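PDB 3H4Q: putative acetyltransferase from Staphylococcus aureus subsp. aureus Mu50, which probably transfers an acetyl group to an as yet unidentified acceptor as a GNAT-family acetyltransferase. Local coordinates for residues Gln89-Tyr93 with Ile140-Thr144; Val85-Gln89 with Arg102-Phe106. All blocks are in the same frame, centred on the assembly; numbering follows the deposited sequence.

Contact 1. Residues Gln89-Tyr93 with Ile140-Thr144; sequences QAEWY and ILTDT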
loop_
_atom_site.group_PDB
_atom_site.type_symbol
_atom_site.label_atom_id
_atom_site.label_comp_id
_atom_site.label_asym_id
_atom_site.label_seq_id
_atom_site.Cartn_x
_atom_site.Cartn_y
_atom_site.Cartn_z
ATOM N N GLN A 89 2.547 -8.704 9.551
ATOM C CA GLN A 89 1.122 -8.971 9.421
ATOM C C GLN A 89 0.372 -8.521 10.681
ATOM O O GLN A 89 0.882 -8.661 11.793
ATOM C CB GLN A 89 0.887 -10.462 9.192
ATOM C CG GLN A 89 1.503 -11.014 7.916
ATOM C CD GLN A 89 1.182 -12.487 7.705
ATOM O OE1 GLN A 89 0.228 -13.007 8.272
ATOM N NE2 GLN A 89 1.972 -13.160 6.879
ATOM N N ALA A 90 -0.837 -7.992 10.496
ATOM C CA ALA A 90 -1.664 -7.500 11.596
ATOM C C ALA A 90 -2.003 -8.628 12.548
ATOM O O ALA A 90 -2.331 -9.728 12.101
ATOM C CB ALA A 90 -2.957 -6.874 11.054
ATOM N N GLU A 91 -1.928 -8.352 13.853
ATOM C CA GLU A 91 -2.252 -9.343 14.872
ATOM C C GLU A 91 -3.631 -9.922 14.608
ATOM O O GLU A 91 -3.831 -11.118 14.773
ATOM C CB GLU A 91 -2.205 -8.733 16.278
ATOM N N TRP A 92 -4.572 -9.088 14.167
ATOM C CA TRP A 92 -5.935 -9.559 13.908
ATOM C C TRP A 92 -6.071 -10.484 12.697
ATOM O O TRP A 92 -7.096 -11.159 12.566
ATOM C CB TRP A 92 -6.932 -8.399 13.810
ATOM C CG TRP A 92 -6.806 -7.542 12.604
ATOM C CD1 TRP A 92 -6.017 -6.440 12.461
ATOM C CD2 TRP A 92 -7.518 -7.690 11.375
ATOM N NE1 TRP A 92 -6.184 -5.896 11.211
ATOM C CE2 TRP A 92 -7.100 -6.644 10.522
ATOM C CE3 TRP A 92 -8.463 -8.608 10.905
ATOM C CZ2 TRP A 92 -7.599 -6.487 9.227
ATOM C CZ3 TRP A 92 -8.956 -8.452 9.610
ATOM C CH2 TRP A 92 -8.522 -7.397 8.789
ATOM N N TYR A 93 -5.075 -10.502 11.807
ATOM C CA TYR A 93 -5.081 -11.446 10.679
ATOM C C TYR A 93 -5.198 -12.867 11.249
ATOM O O TYR A 93 -5.920 -13.696 10.701
ATOM C CB TYR A 93 -3.822 -11.306 9.801
ATOM C CG TYR A 93 -3.782 -10.134 8.824
ATOM C CD1 TYR A 93 -4.663 -9.057 8.929
ATOM C CD2 TYR A 93 -2.798 -10.068 7.835
ATOM C CE1 TYR A 93 -4.606 -7.994 8.044
ATOM C CE2 TYR A 93 -2.734 -8.988 6.947
ATOM C CZ TYR A 93 -3.643 -7.959 7.057
ATOM O OH TYR A 93 -3.596 -6.879 6.191
ATOM N N ILE A 140 0.516 -12.277 -1.445
ATOM C CA ILE A 140 0.593 -10.886 -1.027
ATOM C C ILE A 140 -0.766 -10.593 -0.378
ATOM O O ILE A 140 -1.809 -10.945 -0.939
ATOM C CB ILE A 140 1.002 -9.941 -2.207
ATOM C CG1 ILE A 140 1.090 -8.500 -1.769
ATOM C CG2 ILE A 140 0.034 -9.990 -3.354
ATOM C CD1 ILE A 140 1.638 -7.613 -2.905
ATOM N N LEU A 141 -0.765 -10.061 0.842
ATOM C CA LEU A 141 -2.025 -9.741 1.510
ATOM C C LEU A 141 -2.250 -8.258 1.837
ATOM O O LEU A 141 -1.356 -7.414 1.679
ATOM C CB LEU A 141 -2.342 -10.719 2.646
ATOM C CG LEU A 141 -1.338 -11.506 3.488
ATOM C CD1 LEU A 141 -1.198 -10.962 4.880
ATOM C CD2 LEU A 141 -1.865 -12.908 3.623
ATOM N N THR A 142 -3.488 -7.926 2.177
ATOM C CA THR A 142 -3.838 -6.548 2.460
ATOM C C THR A 142 -5.219 -6.530 3.072
ATOM O O THR A 142 -5.756 -7.576 3.403
ATOM C CB THR A 142 -3.795 -5.681 1.182
ATOM O OG1 THR A 142 -3.978 -4.297 1.526
ATOM C CG2 THR A 142 -4.839 -6.130 0.165
ATOM N N ASP A 143 -5.786 -5.347 3.250
ATOM C CA ASP A 143 -7.103 -5.239 3.840
ATOM C C ASP A 143 -7.775 -3.943 3.410
ATOM O O ASP A 143 -7.116 -3.023 2.907
ATOM C CB ASP A 143 -7.021 -5.376 5.370
ATOM C CG ASP A 143 -6.197 -4.282 6.017
ATOM O OD1 ASP A 143 -6.718 -3.155 6.128
ATOM O OD2 ASP A 143 -5.058 -4.562 6.461
ATOM N N THR A 144 -9.089 -3.888 3.606
ATOM C CA THR A 144 -9.894 -2.735 3.216
ATOM C C THR A 144 -9.267 -1.408 3.624
ATOM O O THR A 144 -9.292 -0.433 2.860
ATOM C CB THR A 144 -11.269 -2.816 3.849
ATOM O OG1 THR A 144 -11.922 -3.996 3.376
ATOM C CG2 THR A 144 -12.102 -1.599 3.498
#
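Y93 points its ring edge-on between L141 and D143, touching both, while Q89 and W92 add lighter contacts. At the tight end, CD1 of L141 lies beside the ring edge, 3.2 Å from CE2 of Y93, and the two side chains slide past each other in opposite directions. At the end of the same ring, OH of Y93 donates to OD2 of D143 over 2.8 Å. The proton is taken by the anti lone pair of that oxygen, and the carboxylate stands almost upright to the ring, with the planes 79° apart. OD1 is weakly bonded to the backbone N of F145, so the buried carboxylate has a partner for each oxygen.

Y93 sits in a 3-10 segment that starts at E91, with Y93 N bonded to A90 O, in the loop between strands 78-86 and 106-112. It packs beside strand 139-143 of the GNAT sheet. L141 and D143 point at the loop, whereas I140 packs against helix 120-134 and OG1 of T142 bonds to I108 O.

The ring of Y93 is also held from within its own segment. CB of A90 sits 3.4 Å above one face, near the rim, and W92 turns an indole face to Y93, with CD1 of Y93 3.8 Å above the centre of that indole.

Toward solvent the packing is looser. W92, with CG between its backbone N and carbonyl carbon (chi1 70°), swings the indole back toward the strand, yet CZ2 approaches CB of D143 only to 4.1 Å, at the ring edge; F179 meets this indole edge-to-face. On the partly exposed Q89, CD stays 4.0 Å from CD1 of L141, its extended chain crossing the leucine at about a right angle.

Contact 2. Residues Val85-Gln89 with Arg102-Phe106; sequences VDQDQ and REGAF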
loop_
_atom_site.group_PDB
_atom_site.type_symbol
_atom_site.label_atom_id
_atom_site.label_comp_id
_atom_site.label_asym_id
_atom_site.label_seq_id
_atom_site.Cartn_x
_atom_site.Cartn_y
_atom_site.Cartn_z
ATOM N N VAL A 85 4.783 -1.347 1.974
ATOM C CA VAL A 85 4.740 -2.804 1.866
ATOM C C VAL A 85 5.883 -3.429 2.661
ATOM O O VAL A 85 7.002 -2.899 2.689
ATOM C CB VAL A 85 4.852 -3.277 0.414
ATOM C CG1 VAL A 85 6.124 -2.737 -0.236
ATOM C CG2 VAL A 85 4.833 -4.787 0.353
ATOM N N ASP A 86 5.580 -4.535 3.336
ATOM C CA ASP A 86 6.544 -5.270 4.147
ATOM C C ASP A 86 5.944 -6.648 4.469
ATOM O O ASP A 86 4.962 -7.052 3.839
ATOM C CB ASP A 86 6.916 -4.475 5.402
ATOM C CG ASP A 86 5.730 -4.191 6.289
ATOM O OD1 ASP A 86 4.951 -5.127 6.557
ATOM O OD2 ASP A 86 5.601 -3.034 6.748
ATOM N N GLN A 87 6.534 -7.362 5.424
ATOM C CA GLN A 87 6.067 -8.696 5.805
ATOM C C GLN A 87 5.509 -8.766 7.234
ATOM O O GLN A 87 5.292 -9.867 7.771
ATOM C CB GLN A 87 7.199 -9.706 5.606
ATOM C CG GLN A 87 7.589 -9.904 4.149
ATOM C CD GLN A 87 8.760 -10.851 4.002
ATOM O OE1 GLN A 87 9.830 -10.588 4.527
ATOM N NE2 GLN A 87 8.567 -11.949 3.272
ATOM N N ASP A 88 5.262 -7.600 7.831
ATOM C CA ASP A 88 4.647 -7.517 9.148
ATOM C C ASP A 88 3.138 -7.683 8.941
ATOM O O ASP A 88 2.530 -6.916 8.208
ATOM C CB ASP A 88 4.932 -6.163 9.793
ATOM C CG ASP A 88 6.422 -5.898 9.994
ATOM O OD1 ASP A 88 7.183 -6.872 10.191
ATOM O OD2 ASP A 88 6.831 -4.709 9.972
ATOM N N GLN A 89 2.547 -8.704 9.551
ATOM C CA GLN A 89 1.122 -8.971 9.421
ATOM C C GLN A 89 0.372 -8.521 10.681
ATOM O O GLN A 89 0.882 -8.661 11.793
ATOM C CB GLN A 89 0.887 -10.462 9.192
ATOM C CG GLN A 89 1.503 -11.014 7.916
ATOM C CD GLN A 89 1.182 -12.487 7.705
ATOM O OE1 GLN A 89 0.228 -13.007 8.272
ATOM N NE2 GLN A 89 1.972 -13.160 6.879
ATOM N N ARG A 102 0.408 -18.239 4.806
ATOM C CA ARG A 102 0.870 -16.881 5.056
ATOM C C ARG A 102 2.338 -16.760 5.442
ATOM O O ARG A 102 2.881 -15.646 5.413
ATOM C CB ARG A 102 0.026 -16.231 6.157
ATOM C CG ARG A 102 -1.404 -15.899 5.756
ATOM C CD ARG A 102 -2.075 -15.106 6.862
ATOM N NE ARG A 102 -2.216 -15.904 8.082
ATOM C CZ ARG A 102 -2.329 -15.422 9.322
ATOM N NH1 ARG A 102 -2.275 -14.116 9.566
ATOM N NH2 ARG A 102 -2.455 -16.267 10.338
ATOM N N GLU A 103 2.966 -17.871 5.832
ATOM C CA GLU A 103 4.376 -17.855 6.209
ATOM C C GLU A 103 5.161 -17.076 5.151
ATOM O O GLU A 103 5.109 -17.420 3.974
ATOM C CB GLU A 103 4.922 -19.276 6.329
ATOM N N GLY A 104 5.816 -15.991 5.555
ATOM C CA GLY A 104 6.629 -15.211 4.634
ATOM C C GLY A 104 5.911 -14.328 3.620
ATOM O O GLY A 104 6.546 -13.753 2.735
ATOM N N ALA A 105 4.600 -14.190 3.742
ATOM C CA ALA A 105 3.844 -13.372 2.809
ATOM C C ALA A 105 4.156 -11.880 2.978
ATOM O O ALA A 105 4.581 -11.446 4.054
ATOM C CB ALA A 105 2.361 -13.615 3.002
ATOM N N PHE A 106 3.969 -11.129 1.892
ATOM C CA PHE A 106 4.097 -9.669 1.890
ATOM C C PHE A 106 2.722 -9.041 2.162
ATOM O O PHE A 106 1.683 -9.655 1.902
ATOM C CB PHE A 106 4.677 -9.160 0.569
ATOM C CG PHE A 106 6.154 -9.329 0.472
ATOM C CD1 PHE A 106 6.702 -10.540 0.106
ATOM C CD2 PHE A 106 7.002 -8.292 0.779
ATOM C CE1 PHE A 106 8.077 -10.703 0.029
ATOM C CE2 PHE A 106 8.375 -8.462 0.703
ATOM C CZ PHE A 106 8.903 -9.658 0.323
#
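Q87 lies over one face of the F106 ring, with CG 3.8 Å from the ring centroid, 11° off the normal, in a CH-pi contact. The amide follows the ring, the two planes 23° apart, and NE2 of Q87, still over the ring face near its rim, donates to G104 O over 2.8 Å. That bond is bent, the donor standing above the carbonyl plane. V85 adds CG2 at 4.1 Å from CD2 of F106. Between the backbones, D86 O meets CA of F106 in a CA-H...O contact of 3.4 Å.

G104 O belongs to a type II turn from R102 to A105, with G104 at its positive-phi position. R102 O takes the turn bond from A105 N and a weak one from Q89 NE2. On the other segment, D86 OD1 accepts from D88 N in an Asx turn and also bonds to NE2 of H109, fixing the bend after the strand.

V85, D86, Q87 and F106 belong to a pocket holding a polyether chain, probably from the crystallisation liquor. The cross-segment bonds run from neutral amides to backbone carbonyls and so carry no charge themselves, whereas the D86-H109 pair behind them could respond to pH.

Reading from the N terminus, the chain leaves strand 78-86 and contact 2 soon closes the loop that leads to strand 106-112, pairing 85-89 with 102-106. Contact 1 starts within that loop, from the shared Q89, but reaches much further on, to 140-144, after helix 120-134. The two closures therefore cross: 90-93 lies between the segments of contact 2, while 140-144 lies beyond them. They meet where the parallel strands adjoin, L141 N probably bonded to F106 O at 2.7 Å, and NH1 of R102 packs on CB of Y93. Together they tie the connecting loop to three strands of the sheet.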